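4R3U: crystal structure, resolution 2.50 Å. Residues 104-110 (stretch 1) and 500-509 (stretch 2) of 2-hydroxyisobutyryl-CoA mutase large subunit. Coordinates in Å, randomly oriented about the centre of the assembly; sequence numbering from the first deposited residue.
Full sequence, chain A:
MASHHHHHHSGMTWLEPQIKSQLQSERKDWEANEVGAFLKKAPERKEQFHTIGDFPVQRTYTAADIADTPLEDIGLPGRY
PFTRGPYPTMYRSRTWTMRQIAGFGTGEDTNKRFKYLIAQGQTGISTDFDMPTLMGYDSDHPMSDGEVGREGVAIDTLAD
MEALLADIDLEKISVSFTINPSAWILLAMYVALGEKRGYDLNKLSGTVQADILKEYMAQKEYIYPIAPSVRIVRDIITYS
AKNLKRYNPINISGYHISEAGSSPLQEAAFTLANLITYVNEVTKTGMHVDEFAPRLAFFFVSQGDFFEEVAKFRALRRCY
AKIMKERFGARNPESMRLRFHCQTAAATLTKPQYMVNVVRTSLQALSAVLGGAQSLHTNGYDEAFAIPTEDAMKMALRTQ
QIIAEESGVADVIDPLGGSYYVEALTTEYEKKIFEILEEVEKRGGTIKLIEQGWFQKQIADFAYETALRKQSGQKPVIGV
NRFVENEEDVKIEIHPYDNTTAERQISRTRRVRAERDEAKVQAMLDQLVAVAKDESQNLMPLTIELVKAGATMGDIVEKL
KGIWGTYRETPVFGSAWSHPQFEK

Stretch 1, residues 104-110: FGTGEDT
Stretch 2, residues 500-509: TTAERQISRT

Two arginines one helical turn apart, Arg 504 and Arg 508, grip the first turn of another helix, and Thr 106 lies within reach of both. Stretch 1 is extended at Phe 104 (phi/psi -178/153), turns through Gly 105 (59/-136) and Thr 106 (-95/173), and is helical from Gly 107; stretch 2 is helical through Thr 509. In register, Gly 105 CA lies 5.5 Å from Thr 501 CA, and Thr 106 CA 6.4 Å from Gln 505 CA.

Arg 508 (chi1 t, chi2 146°, chi3 p, chi4 -154°) meets Glu 108 (chi1 m, chi2 98°) end-on in a bidentate salt bridge, NH1 to OE1 2.9 Å and NH2 to OE2 2.7 Å. Arg 504 (m, t, m, chi4 104°) donates from NH1 to Thr 106 OG1 (2.9 Å) and from NH2 to Asp 109 OD2 (3.1 Å). Asp 109 OD2 also accepts a hydrogen bond from Thr 106 N (2.9 Å), while Thr 106 OG1 (chi1 p) donates to Glu 108 OE1 (2.8 Å), linking both acids.

Gly 105 suits its positive phi, and a CB there would clash with Asp 109 OD2; its CA packs 3.6 Å from Thr 501 CG2. Buried Thr 106 places CG2 3.6 Å from Gln 505 OE1. One water accepts from Gly 107 N (2.9 Å) and donates to Gln 505 OE1 (2.5 Å).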

# COMPACT_ATOMS: atom_id res chain seq x y z
N PHE A 104 -11.96 15.73 -19.82
CA PHE A 104 -11.34 17.00 -20.20
C PHE A 104 -11.60 17.29 -21.66
O PHE A 104 -11.79 16.37 -22.46
CB PHE A 104 -9.83 17.07 -19.88
CG PHE A 104 -8.97 16.01 -20.53
CD1 PHE A 104 -8.71 14.81 -19.87
CD2 PHE A 104 -8.37 16.23 -21.77
CE1 PHE A 104 -7.92 13.83 -20.47
CE2 PHE A 104 -7.56 15.27 -22.35
CZ PHE A 104 -7.35 14.07 -21.70
N GLY A 105 -11.61 18.57 -21.99
CA GLY A 105 -11.80 19.08 -23.34
C GLY A 105 -13.10 18.65 -23.95
O GLY A 105 -14.15 18.67 -23.29
N THR A 106 -13.03 18.25 -25.22
CA THR A 106 -14.17 17.76 -26.01
C THR A 106 -14.23 16.22 -25.94
O THR A 106 -13.31 15.59 -25.40
CB THR A 106 -14.11 18.32 -27.45
OG1 THR A 106 -13.04 17.74 -28.19
CG2 THR A 106 -14.07 19.86 -27.52
N GLY A 107 -15.30 15.64 -26.48
CA GLY A 107 -15.52 14.21 -26.54
C GLY A 107 -14.31 13.44 -27.03
O GLY A 107 -13.88 12.48 -26.38
N GLU A 108 -13.71 13.92 -28.15
CA GLU A 108 -12.49 13.39 -28.80
C GLU A 108 -11.32 13.31 -27.86
O GLU A 108 -10.59 12.33 -27.90
CB GLU A 108 -12.09 14.29 -29.98
CG GLU A 108 -13.10 14.34 -31.10
CD GLU A 108 -14.02 15.54 -31.07
OE1 GLU A 108 -14.31 16.05 -29.96
OE2 GLU A 108 -14.44 15.99 -32.16
N ASP A 109 -11.14 14.35 -27.01
CA ASP A 109 -10.06 14.43 -26.04
C ASP A 109 -10.17 13.32 -24.97
O ASP A 109 -9.21 12.56 -24.77
CB ASP A 109 -9.97 15.85 -25.43
CG ASP A 109 -9.75 16.95 -26.46
OD1 ASP A 109 -9.01 16.70 -27.44
OD2 ASP A 109 -10.31 18.05 -26.28
N THR A 110 -11.34 13.20 -24.33
CA THR A 110 -11.66 12.19 -23.31
C THR A 110 -11.69 10.78 -23.94
O THR A 110 -11.31 9.82 -23.26
CB THR A 110 -12.97 12.57 -22.57
OG1 THR A 110 -12.76 13.85 -21.98
CG2 THR A 110 -13.33 11.60 -21.47
N THR A 500 -8.06 25.84 -27.06
CA THR A 500 -8.89 25.79 -28.26
C THR A 500 -10.20 25.06 -27.97
O THR A 500 -11.08 25.05 -28.83
CB THR A 500 -8.19 25.08 -29.44
OG1 THR A 500 -7.97 23.70 -29.12
CG2 THR A 500 -6.90 25.75 -29.85
N THR A 501 -10.31 24.42 -26.78
CA THR A 501 -11.48 23.65 -26.32
C THR A 501 -12.77 24.45 -26.53
O THR A 501 -13.66 23.95 -27.23
CB THR A 501 -11.33 23.22 -24.84
OG1 THR A 501 -10.15 22.42 -24.67
CG2 THR A 501 -12.56 22.50 -24.31
N ALA A 502 -12.88 25.68 -25.94
CA ALA A 502 -14.11 26.48 -26.10
C ALA A 502 -14.49 26.69 -27.57
O ALA A 502 -15.57 26.25 -27.97
CB ALA A 502 -14.03 27.80 -25.34
N GLU A 503 -13.56 27.25 -28.40
CA GLU A 503 -13.76 27.47 -29.83
C GLU A 503 -14.25 26.20 -30.55
O GLU A 503 -15.26 26.24 -31.26
CB GLU A 503 -12.44 28.00 -30.45
CG GLU A 503 -12.50 28.37 -31.93
CD GLU A 503 -11.99 27.30 -32.88
OE1 GLU A 503 -10.91 26.73 -32.61
OE2 GLU A 503 -12.66 27.05 -33.91
N ARG A 504 -13.55 25.06 -30.32
CA ARG A 504 -13.84 23.75 -30.91
C ARG A 504 -15.24 23.21 -30.55
O ARG A 504 -15.98 22.74 -31.41
CB ARG A 504 -12.75 22.75 -30.53
CG ARG A 504 -11.44 22.91 -31.31
CD ARG A 504 -10.50 21.70 -31.17
NE ARG A 504 -9.90 21.58 -29.84
CZ ARG A 504 -10.26 20.71 -28.89
NH1 ARG A 504 -11.19 19.80 -29.14
NH2 ARG A 504 -9.67 20.73 -27.70
N GLN A 505 -15.59 23.32 -29.26
CA GLN A 505 -16.85 22.87 -28.69
C GLN A 505 -18.04 23.70 -29.17
O GLN A 505 -19.02 23.09 -29.61
CB GLN A 505 -16.74 22.82 -27.15
CG GLN A 505 -17.98 22.34 -26.41
CD GLN A 505 -18.39 20.92 -26.67
OE1 GLN A 505 -17.57 20.03 -26.93
NE2 GLN A 505 -19.69 20.69 -26.54
N ILE A 506 -17.96 25.05 -29.14
CA ILE A 506 -19.04 25.95 -29.60
C ILE A 506 -19.34 25.70 -31.09
O ILE A 506 -20.51 25.61 -31.48
CB ILE A 506 -18.76 27.45 -29.33
CG1 ILE A 506 -18.02 27.76 -28.00
CG2 ILE A 506 -20.01 28.34 -29.52
CD1 ILE A 506 -18.66 27.53 -26.75
N SER A 507 -18.28 25.53 -31.90
CA SER A 507 -18.35 25.26 -33.34
C SER A 507 -19.33 24.14 -33.63
O SER A 507 -20.20 24.31 -34.49
CB SER A 507 -16.97 24.88 -33.87
OG SER A 507 -16.09 25.98 -33.82
N ARG A 508 -19.21 23.00 -32.88
CA ARG A 508 -20.08 21.83 -33.01
C ARG A 508 -21.49 22.09 -32.51
O ARG A 508 -22.44 21.70 -33.19
CB ARG A 508 -19.48 20.62 -32.29
CG ARG A 508 -20.32 19.34 -32.40
CD ARG A 508 -19.47 18.10 -32.45
NE ARG A 508 -18.73 17.94 -31.21
CZ ARG A 508 -17.58 17.29 -31.10
NH1 ARG A 508 -16.96 17.23 -29.93
NH2 ARG A 508 -17.03 16.73 -32.16
N THR A 509 -21.64 22.74 -31.33
CA THR A 509 -22.94 23.08 -30.74
C THR A 509 -23.74 23.97 -31.69
O THR A 509 -24.92 23.69 -31.93
CB THR A 509 -22.78 23.61 -29.29
OG1 THR A 509 -22.22 22.56 -28.50
CG2 THR A 509 -24.11 23.99 -28.65
O HOH W 1 -17.51 17.52 -26.84
O HOH W 2 -12.87 19.01 -31.86